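Local atomic coordinates of alkyl hydroperoxide reductase/ Thiol specific antioxidant/ Mal allergen (Burkholderia ambifaria, PDB entry 5ENU), a protein that probably reduces hydrogen peroxide and organic hydroperoxides through a reactive cysteine thiol, in the manner of peroxiredoxins. Residues Tyr44-Asn48 with Ser83-Phe87; Glu72-Arg78 with Phe95-Ala101; Leu39-Phe43 with Glu55-Phe59; Val17-Ala22 with Leu105-Phe109. One frame throughout, in Å; residues are numbered along the deposited sequence.

Contact 1. Residues Tyr44-Asn48 with Ser83-Phe87; sequences YPKDN and SHDNF
The carboxylate of D47 is where the loop 44-48 meets the helix segment 83-87. Its OD2 takes two bonds: ND1 of H84 donates to D47 OD2 at 2.7 Å on the syn lone pair, the side of the other oxygen, and OG of S83 at 2.7 Å on the anti one. The oxygen sits only 7° out of the imidazole plane, although the carboxylate is turned 45° from that ring. Within the loop, OH of Y44 donates to D47 OD1 at 2.7 Å, almost in line with the C-O bond. Three donors thus fix the rotation of this buried group. Y44 and H84 come from opposite directions, OH of Y44 3.2 Å from H84 CE1. F87, its CG opposite the backbone N (chi1 -173°), lays one ring face against the loop: CA of D47 stands 4.1 Å from the centroid in a CH-pi contact, and N of N48 comes over the same ring. One water links ND2 of N48 to S83 O; a second, held by S83 OG, meets ND2 only weakly, while N48 OD1 bonds K90. The histidine-carboxylate bond lies on the loop that opens the peroxiredoxin PxxxTxxC motif (P45, T49, C52), whose C52 is probably the peroxidatic cysteine. Helix 50-68 touches Y44 and F87, strand 97-99 packs on Y44, H84 and F87, and S77 of strand 71-77 adjoins Y44, D47 and H84.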
loop_
_atom_site.group_PDB
_atom_site.type_symbol
_atom_site.label_atom_id
_atom_site.label_comp_id
_atom_site.label_asym_id
_atom_site.label_seq_id
_atom_site.Cartn_x
_atom_site.Cartn_y
_atom_site.Cartn_z
ATOM N N TYR A 44 -1.660 3.993 -3.518
ATOM C CA TYR A 44 -1.765 5.397 -3.888
ATOM C C TYR A 44 -1.937 5.504 -5.397
ATOM O O TYR A 44 -1.410 4.673 -6.143
ATOM C CB TYR A 44 -0.536 6.203 -3.414
ATOM C CG TYR A 44 0.791 5.736 -3.994
ATOM C CD1 TYR A 44 1.500 4.666 -3.425
ATOM C CD2 TYR A 44 1.341 6.373 -5.112
ATOM C CE1 TYR A 44 2.722 4.255 -3.958
ATOM C CE2 TYR A 44 2.567 5.969 -5.638
ATOM C CZ TYR A 44 3.249 4.914 -5.063
ATOM O OH TYR A 44 4.454 4.498 -5.588
ATOM N N PRO A 45 -2.710 6.486 -5.881
ATOM C CA PRO A 45 -3.052 6.492 -7.320
ATOM C C PRO A 45 -1.865 6.563 -8.278
ATOM O O PRO A 45 -1.854 5.814 -9.267
ATOM C CB PRO A 45 -3.984 7.705 -7.464
ATOM C CG PRO A 45 -4.531 7.974 -6.112
ATOM C CD PRO A 45 -3.568 7.390 -5.091
ATOM N N LYS A 46 -0.871 7.430 -8.047
ATOM C CA LYS A 46 0.103 7.676 -9.116
ATOM C C LYS A 46 1.383 8.316 -8.596
ATOM O O LYS A 46 1.333 9.342 -7.905
ATOM C CB LYS A 46 -0.485 8.607 -10.194
ATOM N N ASP A 47 2.526 7.744 -8.977
ATOM C CA ASP A 47 3.809 8.384 -8.705
ATOM C C ASP A 47 3.792 9.825 -9.209
ATOM O O ASP A 47 3.241 10.126 -10.273
ATOM C CB ASP A 47 4.940 7.654 -9.447
ATOM C CG ASP A 47 5.281 6.286 -8.871
ATOM O OD1 ASP A 47 4.720 5.894 -7.825
ATOM O OD2 ASP A 47 6.134 5.580 -9.472
ATOM N N ASN A 48 4.395 10.722 -8.427
ATOM C CA ASN A 48 4.716 12.101 -8.795
ATOM C C ASN A 48 3.540 13.061 -8.729
ATOM O O ASN A 48 3.690 14.214 -9.156
ATOM C CB ASN A 48 5.459 12.232 -10.129
ATOM C CG ASN A 48 6.733 11.445 -10.131
ATOM O OD1 ASN A 48 7.618 11.710 -9.321
ATOM N ND2 ASN A 48 6.808 10.422 -10.981
ATOM N N SER A 83 9.574 4.091 -12.920
ATOM C CA SER A 83 8.953 5.231 -12.267
ATOM C C SER A 83 9.154 5.149 -10.763
ATOM O O SER A 83 9.485 6.151 -10.116
ATOM C CB SER A 83 7.463 5.241 -12.597
ATOM O OG SER A 83 6.786 6.310 -11.960
ATOM N N HIS A 84 8.950 3.962 -10.186
ATOM C CA HIS A 84 9.119 3.795 -8.746
ATOM C C HIS A 84 10.551 4.096 -8.309
ATOM O O HIS A 84 10.762 4.723 -7.262
ATOM C CB HIS A 84 8.763 2.372 -8.336
ATOM C CG HIS A 84 7.302 2.115 -8.177
ATOM N ND1 HIS A 84 6.332 3.074 -8.379
ATOM C CD2 HIS A 84 6.654 0.998 -7.780
ATOM C CE1 HIS A 84 5.147 2.557 -8.100
ATOM N NE2 HIS A 84 5.314 1.290 -7.756
ATOM N N ASP A 85 11.551 3.632 -9.071
ATOM C CA ASP A 85 12.931 3.932 -8.695
ATOM C C ASP A 85 13.162 5.438 -8.646
ATOM O O ASP A 85 13.821 5.948 -7.731
ATOM C CB ASP A 85 13.901 3.305 -9.701
ATOM C CG ASP A 85 14.072 1.805 -9.521
ATOM O OD1 ASP A 85 13.750 1.263 -8.444
ATOM O OD2 ASP A 85 14.542 1.162 -10.486
ATOM N N ASN A 86 12.644 6.157 -9.644
ATOM C CA ASN A 86 12.796 7.607 -9.693
ATOM C C ASN A 86 12.065 8.272 -8.536
ATOM O O ASN A 86 12.607 9.170 -7.881
ATOM C CB ASN A 86 12.286 8.125 -11.038
ATOM C CG ASN A 86 13.309 7.951 -12.139
ATOM O OD1 ASN A 86 14.458 8.362 -11.989
ATOM N ND2 ASN A 86 12.906 7.331 -13.248
ATOM N N PHE A 87 10.827 7.843 -8.277
ATOM C CA PHE A 87 10.006 8.463 -7.243
ATOM C C PHE A 87 10.595 8.196 -5.861
ATOM O O PHE A 87 10.685 9.106 -5.027
ATOM C CB PHE A 87 8.589 7.889 -7.373
ATOM C CG PHE A 87 7.543 8.528 -6.484
ATOM C CD1 PHE A 87 7.318 9.892 -6.501
ATOM C CD2 PHE A 87 6.702 7.737 -5.712
ATOM C CE1 PHE A 87 6.326 10.461 -5.712
ATOM C CE2 PHE A 87 5.725 8.294 -4.942
ATOM C CZ PHE A 87 5.531 9.651 -4.937
HETATM O O HOH W 1 9.008 8.703 -11.295
HETATM O O HOH W 2 6.234 8.893 -13.002
#

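Contact 2. Residues Glu72-Arg78 with Phe95-Ala101; sequences EIIGVSR and FPLISDA
I73, in one of its two conformers, presses its CG2 methyl onto the middle of one face of F95, 3.9 Å from the ring centroid and only 6° off the normal. F95 can offer that face because its CG is tucked between the backbone N and carbonyl carbon (chi1 55°), which lays the ring over the I73 side chain. Two residues on, G75 leaves the hollow that the neighbouring strand needs: CD2 of L97 comes to 3.8 Å from G75 CA, where a side chain would otherwise stand. The other face of the sheet is ridged with branched residues. There the CD1 end of I98 lies obliquely against CG2 of I74, 3.6 Å away, and CG2 of I98 reaches toward CG1 of V76. The same V76 CG1 also meets CB of D100, whose carboxylate turns on to the backbone N of L105 and of C106 at the start of the next helix. Beneath the side chains runs a short parallel ladder. G75 N donates to P96 O, I98 N returns to G75 O at 2.8 Å, and D100 N closes the series on S77 O at 2.9 Å. The carbonyl of I73, buried under F95 CB and P96 CD, has no polar partner in the model. Strand 71-77, helix 81-91 and strand 97-99 form a beta-alpha-beta crossover, one of the parallel crossovers of the thioredoxin-like fold of the AhpC/TSA family.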
loop_
_atom_site.group_PDB
_atom_site.type_symbol
_atom_site.label_atom_id
_atom_site.label_comp_id
_atom_site.label_asym_id
_atom_site.label_seq_id
_atom_site.Cartn_x
_atom_site.Cartn_y
_atom_site.Cartn_z
ATOM N N GLU A 72 6.526 -2.687 8.985
ATOM C CA GLU A 72 7.117 -2.257 7.728
ATOM C C GLU A 72 6.056 -1.504 6.927
ATOM O O GLU A 72 4.857 -1.736 7.091
ATOM C CB GLU A 72 7.622 -3.473 6.927
ATOM C CG GLU A 72 8.253 -3.170 5.527
ATOM C CD GLU A 72 9.490 -2.246 5.548
ATOM O OE1 GLU A 72 10.581 -2.718 5.160
ATOM O OE2 GLU A 72 9.379 -1.051 5.914
ATOM N N ILE A 73 6.509 -0.583 6.078
ATOM C CA ILE A 73 5.666 0.150 5.139
ATOM C C ILE A 73 6.000 -0.342 3.736
ATOM O O ILE A 73 7.179 -0.503 3.396
ATOM C CB ILE A 73 5.940 1.669 5.227
ATOM C CG1 ILE A 73 5.854 2.194 6.674
ATOM C CG2 ILE A 73 5.019 2.448 4.306
ATOM C CD1 ILE A 73 4.486 2.045 7.298
ATOM N N ILE A 74 4.970 -0.570 2.920
ATOM C CA ILE A 74 5.140 -0.810 1.490
ATOM C C ILE A 74 4.078 0.002 0.748
ATOM O O ILE A 74 2.881 -0.144 1.020
ATOM C CB ILE A 74 5.054 -2.301 1.108
ATOM C CG1 ILE A 74 6.111 -3.136 1.836
ATOM C CG2 ILE A 74 5.169 -2.474 -0.424
ATOM C CD1 ILE A 74 5.994 -4.633 1.577
ATOM N N GLY A 75 4.514 0.863 -0.188
ATOM C CA GLY A 75 3.592 1.579 -1.055
ATOM C C GLY A 75 3.326 0.793 -2.330
ATOM O O GLY A 75 4.176 0.045 -2.797
ATOM N N VAL A 76 2.096 0.907 -2.857
ATOM C CA VAL A 76 1.688 0.196 -4.073
ATOM C C VAL A 76 1.018 1.176 -5.024
ATOM O O VAL A 76 0.063 1.860 -4.639
ATOM C CB VAL A 76 0.690 -0.946 -3.785
ATOM C CG1 VAL A 76 0.469 -1.763 -5.062
ATOM C CG2 VAL A 76 1.181 -1.825 -2.635
ATOM N N SER A 77 1.488 1.219 -6.272
ATOM C CA SER A 77 0.720 1.796 -7.365
ATOM C C SER A 77 0.965 0.940 -8.596
ATOM O O SER A 77 1.791 0.017 -8.576
ATOM C CB SER A 77 1.075 3.260 -7.647
ATOM O OG SER A 77 2.264 3.345 -8.426
ATOM N N ARG A 78 0.273 1.264 -9.688
ATOM C CA ARG A 78 0.449 0.502 -10.926
ATOM C C ARG A 78 1.593 1.031 -11.792
ATOM O O ARG A 78 1.835 0.475 -12.874
ATOM C CB ARG A 78 -0.871 0.454 -11.716
ATOM C CG ARG A 78 -2.032 -0.169 -10.926
ATOM C CD ARG A 78 -3.382 0.085 -11.581
ATOM N NE ARG A 78 -3.703 1.515 -11.637
ATOM C CZ ARG A 78 -4.697 2.016 -12.356
ATOM N NH1 ARG A 78 -5.486 1.206 -13.057
ATOM N NH2 ARG A 78 -4.917 3.321 -12.340
ATOM N N PHE A 95 11.585 2.864 2.362
ATOM C CA PHE A 95 10.769 1.668 2.317
ATOM C C PHE A 95 10.487 1.355 0.857
ATOM O O PHE A 95 10.676 2.214 -0.015
ATOM C CB PHE A 95 9.473 1.851 3.129
ATOM C CG PHE A 95 8.655 3.050 2.724
ATOM C CD1 PHE A 95 7.842 3.011 1.590
ATOM C CD2 PHE A 95 8.676 4.215 3.497
ATOM C CE1 PHE A 95 7.078 4.119 1.221
ATOM C CE2 PHE A 95 7.905 5.318 3.125
ATOM C CZ PHE A 95 7.116 5.265 1.994
ATOM N N PRO A 96 10.055 0.128 0.554
ATOM C CA PRO A 96 9.893 -0.287 -0.848
ATOM C C PRO A 96 8.582 0.181 -1.461
ATOM O O PRO A 96 7.605 0.464 -0.771
ATOM C CB PRO A 96 9.891 -1.825 -0.781
ATOM C CG PRO A 96 10.183 -2.190 0.645
ATOM C CD PRO A 96 9.921 -0.998 1.497
ATOM N N LEU A 97 8.572 0.216 -2.797
ATOM C CA LEU A 97 7.366 0.446 -3.587
ATOM C C LEU A 97 7.152 -0.755 -4.506
ATOM O O LEU A 97 8.041 -1.097 -5.296
ATOM C CB LEU A 97 7.497 1.716 -4.441
ATOM C CG LEU A 97 7.736 3.017 -3.672
ATOM C CD1 LEU A 97 7.961 4.156 -4.675
ATOM C CD2 LEU A 97 6.568 3.346 -2.712
ATOM N N ILE A 98 5.964 -1.365 -4.426
ATOM C CA ILE A 98 5.586 -2.464 -5.323
ATOM C C ILE A 98 5.042 -1.888 -6.627
ATOM O O ILE A 98 4.202 -0.973 -6.606
ATOM C CB ILE A 98 4.542 -3.377 -4.650
ATOM C CG1 ILE A 98 5.230 -4.302 -3.633
ATOM C CG2 ILE A 98 3.782 -4.178 -5.697
ATOM C CD1 ILE A 98 4.259 -5.107 -2.743
ATOM N N SER A 99 5.509 -2.427 -7.752
ATOM C CA SER A 99 4.954 -2.101 -9.068
ATOM C C SER A 99 3.845 -3.100 -9.386
ATOM O O SER A 99 4.111 -4.252 -9.734
ATOM C CB SER A 99 6.033 -2.141 -10.147
ATOM O OG SER A 99 5.419 -1.949 -11.410
ATOM N N ASP A 100 2.603 -2.664 -9.253
ATOM C CA ASP A 100 1.446 -3.516 -9.523
ATOM C C ASP A 100 0.907 -3.242 -10.920
ATOM O O ASP A 100 -0.289 -3.086 -11.142
ATOM C CB ASP A 100 0.381 -3.280 -8.458
ATOM C CG ASP A 100 -0.659 -4.382 -8.417
ATOM O OD1 ASP A 100 -0.294 -5.573 -8.444
ATOM O OD2 ASP A 100 -1.856 -4.055 -8.348
ATOM N N ALA A 101 1.817 -3.201 -11.897
ATOM C CA ALA A 101 1.437 -2.893 -13.280
ATOM C C ALA A 101 0.369 -3.837 -13.825
ATOM O O ALA A 101 -0.425 -3.432 -14.691
ATOM C CB ALA A 101 2.670 -2.910 -14.194
#

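Contact 3. Residues Leu39-Phe43 with Glu55-Phe59; sequences LVLYF and EGLQF
Strand 39-43 and helix segment 55-59 run almost antiparallel, their axes 163° apart and 11.3 Å from each other at closest approach. No hydrogen bond joins them directly, and the gap is filled by side chains. Y42 and F59 slide past each other in opposite directions into an offset stack, with centroids 4.5 Å apart and planes at 26°. CE2 of F59 lies over one face of the Y42 ring toward its rim, 3.6 Å from Y42 CG. With CG of Y42 placed between the backbone N and the carbonyl carbon (chi1 83°), the tyrosine projects toward the helix, and its OH ends 3.5 Å from CA of G56. E55, extended along its length, passes Y42 in the opposing direction and brings OE2 to 3.4 Å from Y42 CD2. A water lies within hydrogen-bonding distance of both E55 OE2 and F43 O, while OE1 of E55 forms a salt bridge with R127. Two residues earlier in the strand, CG1 of V40 rests against F59 CE1 at 3.9 Å. The contact packs the helix of the beta-alpha-beta unit 38-43, 50-68, 71-77 on its first strand, which strands 71-77 and 120-132 flank; V154 and V158 of helix 150-160 also meet V40.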
loop_
_atom_site.group_PDB
_atom_site.type_symbol
_atom_site.label_atom_id
_atom_site.label_comp_id
_atom_site.label_asym_id
_atom_site.label_seq_id
_atom_site.Cartn_x
_atom_site.Cartn_y
_atom_site.Cartn_z
ATOM N N LEU A 39 2.515 -5.125 8.723
ATOM C CA LEU A 39 2.665 -4.562 7.383
ATOM C C LEU A 39 1.601 -3.497 7.160
ATOM O O LEU A 39 0.401 -3.781 7.262
ATOM C CB LEU A 39 2.553 -5.644 6.308
ATOM C CG LEU A 39 2.477 -5.114 4.871
ATOM C CD1 LEU A 39 3.750 -4.341 4.521
ATOM C CD2 LEU A 39 2.258 -6.239 3.882
ATOM N N VAL A 40 2.046 -2.278 6.875
ATOM C CA VAL A 40 1.190 -1.223 6.357
ATOM C C VAL A 40 1.360 -1.264 4.845
ATOM O O VAL A 40 2.433 -0.921 4.327
ATOM C CB VAL A 40 1.588 0.152 6.918
ATOM C CG1 VAL A 40 0.797 1.267 6.220
ATOM C CG2 VAL A 40 1.404 0.194 8.436
ATOM N N LEU A 41 0.328 -1.710 4.137
ATOM C CA LEU A 41 0.348 -1.775 2.681
ATOM C C LEU A 41 -0.538 -0.631 2.205
ATOM O O LEU A 41 -1.757 -0.677 2.403
ATOM C CB LEU A 41 -0.199 -3.123 2.226
ATOM C CG LEU A 41 -0.035 -3.442 0.743
ATOM C CD1 LEU A 41 1.455 -3.578 0.399
ATOM C CD2 LEU A 41 -0.817 -4.718 0.370
ATOM N N TYR A 42 0.059 0.412 1.640
ATOM C CA TYR A 42 -0.705 1.600 1.267
ATOM C C TYR A 42 -0.746 1.735 -0.251
ATOM O O TYR A 42 0.309 1.733 -0.904
ATOM C CB TYR A 42 -0.237 2.889 1.977
ATOM C CG TYR A 42 0.947 3.655 1.405
ATOM C CD1 TYR A 42 2.260 3.395 1.822
ATOM C CD2 TYR A 42 0.744 4.695 0.494
ATOM C CE1 TYR A 42 3.337 4.119 1.319
ATOM C CE2 TYR A 42 1.822 5.434 -0.011
ATOM C CZ TYR A 42 3.115 5.118 0.390
ATOM O OH TYR A 42 4.206 5.832 -0.076
ATOM N N PHE A 43 -1.961 1.830 -0.797
ATOM C CA PHE A 43 -2.174 2.010 -2.230
ATOM C C PHE A 43 -2.380 3.486 -2.516
ATOM O O PHE A 43 -3.153 4.161 -1.807
ATOM C CB PHE A 43 -3.427 1.252 -2.688
ATOM C CG PHE A 43 -3.277 -0.250 -2.683
ATOM C CD1 PHE A 43 -3.326 -0.964 -1.504
ATOM C CD2 PHE A 43 -3.093 -0.943 -3.882
ATOM C CE1 PHE A 43 -3.194 -2.345 -1.509
ATOM C CE2 PHE A 43 -2.957 -2.338 -3.903
ATOM C CZ PHE A 43 -3.001 -3.033 -2.702
ATOM N N GLU A 55 1.807 11.879 0.825
ATOM C CA GLU A 55 1.628 10.637 1.568
ATOM C C GLU A 55 2.955 9.901 1.756
ATOM O O GLU A 55 3.279 9.451 2.862
ATOM C CB GLU A 55 0.586 9.752 0.878
ATOM C CG GLU A 55 0.209 8.540 1.723
ATOM C CD GLU A 55 -0.900 7.676 1.148
ATOM O OE1 GLU A 55 -1.195 7.790 -0.058
ATOM O OE2 GLU A 55 -1.470 6.872 1.943
ATOM N N GLY A 56 3.729 9.765 0.685
ATOM C CA GLY A 56 5.026 9.109 0.796
ATOM C C GLY A 56 5.966 9.822 1.757
ATOM O O GLY A 56 6.617 9.181 2.591
ATOM N N LEU A 57 6.024 11.161 1.679
ATOM C CA LEU A 57 6.887 11.938 2.572
ATOM C C LEU A 57 6.447 11.829 4.023
ATOM O O LEU A 57 7.296 11.824 4.925
ATOM C CB LEU A 57 6.912 13.403 2.131
ATOM C CG LEU A 57 7.718 13.648 0.843
ATOM C CD1 LEU A 57 7.581 15.095 0.430
ATOM C CD2 LEU A 57 9.177 13.288 1.013
ATOM N N GLN A 58 5.134 11.715 4.273
ATOM C CA GLN A 58 4.672 11.622 5.653
ATOM C C GLN A 58 4.947 10.239 6.235
ATOM O O GLN A 58 5.343 10.123 7.404
ATOM C CB GLN A 58 3.200 12.063 5.754
ATOM C CG GLN A 58 3.090 13.595 5.579
ATOM C CD GLN A 58 1.679 14.146 5.664
ATOM O OE1 GLN A 58 0.716 13.465 5.364
ATOM N NE2 GLN A 58 1.566 15.414 6.037
ATOM N N PHE A 59 4.811 9.183 5.421
ATOM C CA PHE A 59 5.252 7.870 5.886
ATOM C C PHE A 59 6.756 7.863 6.133
ATOM O O PHE A 59 7.222 7.265 7.114
ATOM C CB PHE A 59 4.871 6.759 4.897
ATOM C CG PHE A 59 3.466 6.222 5.068
ATOM C CD1 PHE A 59 3.110 5.540 6.215
ATOM C CD2 PHE A 59 2.514 6.373 4.056
ATOM C CE1 PHE A 59 1.830 5.035 6.373
ATOM C CE2 PHE A 59 1.225 5.846 4.196
ATOM C CZ PHE A 59 0.890 5.184 5.367
HETATM O O HOH W 3 -3.045 5.053 0.965
#

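Contact 4. Residues Val17-Ala22 with Leu105-Phe109; sequences VPDFTA and LCALF
F20 offers one face to L105 and turns the rest of its ring toward L108 and F109. In one of the two conformers of L105, its CD2 forms a CH-pi contact over that face, 4.3 Å from the F20 centroid and 27° off the normal, so the methyl sits toward the rim rather than over the middle. The two phenylalanine side chains cross at about a right angle, and CE2 of F20 arrives at the edge of the F109 ring, near its plane, 4.0 Å from F109 CE1. The backbone O of L105 also lies in plane at the edge of F109. V17 reaches F109 too, its CG1 lying 3.8 Å from CZ at the far end of the ring. A first torsion that places CG between the backbone N and carbonyl carbon (chi1 61°) turns the F20 ring in toward the helix. The segment 17-22 leads into the two-stranded antiparallel sheet formed by strands 21-22 and 29-30, and it packs on the short helix 104-109 of the thioredoxin-like peroxiredoxin domain across an entirely apolar set of side-chain contacts. L108 divides its two methyls: CD1 meets the P18 ring at CG, 3.9 Å away, and CD2 meets F20 at CD2, also at 3.9 Å. L105 is forked in the same manner, since in that same conformer its CD1 lies 3.8 Å from CB of A22. Beyond these residues the layer continues into the central sheet, where L41 touches both F20 and F109, F43 packs on L105 and F109, and I98 adjoins A22 and L105.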
loop_
_atom_site.group_PDB
_atom_site.type_symbol
_atom_site.label_atom_id
_atom_site.label_comp_id
_atom_site.label_asym_id
_atom_site.label_seq_id
_atom_site.Cartn_x
_atom_site.Cartn_y
_atom_site.Cartn_z
ATOM N N VAL A 17 -5.011 -12.692 4.870
ATOM C CA VAL A 17 -4.757 -12.143 3.529
ATOM C C VAL A 17 -4.147 -13.236 2.654
ATOM O O VAL A 17 -3.145 -13.849 3.048
ATOM C CB VAL A 17 -3.827 -10.930 3.617
ATOM C CG1 VAL A 17 -3.502 -10.401 2.217
ATOM C CG2 VAL A 17 -4.472 -9.838 4.474
ATOM N N PRO A 18 -4.693 -13.503 1.466
ATOM C CA PRO A 18 -4.062 -14.478 0.567
ATOM C C PRO A 18 -2.619 -14.099 0.233
ATOM O O PRO A 18 -2.292 -12.923 0.061
ATOM C CB PRO A 18 -4.957 -14.412 -0.679
ATOM C CG PRO A 18 -6.332 -14.005 -0.126
ATOM C CD PRO A 18 -5.952 -12.971 0.905
ATOM N N ASP A 19 -1.734 -15.104 0.177
ATOM C CA ASP A 19 -0.322 -14.845 -0.113
ATOM C C ASP A 19 -0.164 -14.359 -1.554
ATOM O O ASP A 19 -0.844 -14.840 -2.464
ATOM C CB ASP A 19 0.539 -16.104 0.127
ATOM C CG ASP A 19 2.066 -15.845 -0.042
ATOM O OD1 ASP A 19 2.637 -14.867 0.509
ATOM O OD2 ASP A 19 2.723 -16.637 -0.751
ATOM N N PHE A 20 0.734 -13.387 -1.747
ATOM C CA PHE A 20 1.015 -12.754 -3.027
ATOM C C PHE A 20 2.513 -12.503 -3.134
ATOM O O PHE A 20 3.214 -12.420 -2.124
ATOM C CB PHE A 20 0.226 -11.442 -3.204
ATOM C CG PHE A 20 0.527 -10.375 -2.166
ATOM C CD1 PHE A 20 1.661 -9.572 -2.271
ATOM C CD2 PHE A 20 -0.358 -10.144 -1.109
ATOM C CE1 PHE A 20 1.926 -8.573 -1.336
ATOM C CE2 PHE A 20 -0.106 -9.144 -0.166
ATOM C CZ PHE A 20 1.046 -8.360 -0.279
ATOM N N THR A 21 2.984 -12.341 -4.376
ATOM C CA THR A 21 4.350 -11.921 -4.671
ATOM C C THR A 21 4.290 -10.912 -5.804
ATOM O O THR A 21 3.497 -11.071 -6.729
ATOM C CB THR A 21 5.212 -13.116 -5.088
ATOM O OG1 THR A 21 5.117 -14.137 -4.086
ATOM C CG2 THR A 21 6.646 -12.717 -5.208
ATOM N N ALA A 22 5.106 -9.865 -5.737
ATOM C CA ALA A 22 5.010 -8.815 -6.743
ATOM C C ALA A 22 6.368 -8.152 -6.921
ATOM O O ALA A 22 7.194 -8.138 -5.994
ATOM C CB ALA A 22 3.967 -7.757 -6.354
ATOM N N LEU A 105 -2.422 -7.018 -7.190
ATOM C CA LEU A 105 -2.725 -6.588 -5.826
ATOM C C LEU A 105 -3.931 -5.659 -5.789
ATOM O O LEU A 105 -4.720 -5.703 -4.845
ATOM C CB LEU A 105 -1.521 -5.908 -5.179
ATOM C CG LEU A 105 -0.437 -6.785 -4.547
ATOM C CD1 LEU A 105 0.291 -7.619 -5.602
ATOM C CD2 LEU A 105 0.537 -5.913 -3.765
ATOM N N CYS A 106 -4.086 -4.801 -6.805
ATOM C CA CYS A 106 -5.247 -3.908 -6.813
ATOM C C CYS A 106 -6.540 -4.700 -6.869
ATOM O O CYS A 106 -7.543 -4.329 -6.237
ATOM C CB CYS A 106 -5.168 -2.943 -7.992
ATOM S SG CYS A 106 -3.938 -1.639 -7.877
ATOM N N ALA A 107 -6.522 -5.816 -7.606
ATOM C CA ALA A 107 -7.681 -6.694 -7.674
ATOM C C ALA A 107 -7.899 -7.400 -6.341
ATOM O O ALA A 107 -9.027 -7.466 -5.839
ATOM C CB ALA A 107 -7.470 -7.709 -8.790
ATOM N N LEU A 108 -6.821 -7.930 -5.750
ATOM C CA LEU A 108 -6.920 -8.655 -4.486
ATOM C C LEU A 108 -7.475 -7.766 -3.372
ATOM O O LEU A 108 -8.313 -8.205 -2.573
ATOM C CB LEU A 108 -5.549 -9.213 -4.110
ATOM C CG LEU A 108 -5.432 -9.919 -2.753
ATOM C CD1 LEU A 108 -6.426 -11.065 -2.662
ATOM C CD2 LEU A 108 -3.987 -10.386 -2.548
ATOM N N PHE A 109 -7.025 -6.516 -3.300
ATOM C CA PHE A 109 -7.450 -5.574 -2.269
ATOM C C PHE A 109 -8.661 -4.754 -2.675
ATOM O O PHE A 109 -9.167 -3.974 -1.863
ATOM C CB PHE A 109 -6.277 -4.698 -1.825
ATOM C CG PHE A 109 -5.299 -5.439 -0.957
ATOM C CD1 PHE A 109 -4.336 -6.279 -1.520
ATOM C CD2 PHE A 109 -5.362 -5.320 0.433
ATOM C CE1 PHE A 109 -3.454 -6.993 -0.701
ATOM C CE2 PHE A 109 -4.486 -6.029 1.255
ATOM C CZ PHE A 109 -3.528 -6.871 0.691
#

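How the contacts relate
Contacts 2 and 3 share the central sheet, their centres about 9 Å apart, because strands 71-77 and 38-43 are neighbours in it; along the chain contact 3 closes before contact 2 opens. Contact 1, also about 9 Å from contact 2 between centres, crosses both in sequence; H84 NE2 probably bonds I98 O, and Y44 N probably bonds V76 O. Contact 4 closes a long loop enclosing the other three, yet meets contact 2 through D100 and contact 3 through L41 and F43. Contacts 1 and 3 seat loop and helix against the strands, contact 2 pairs two of them, and contact 4 packs the N-terminal segment on helix 104-109 beside the sheet.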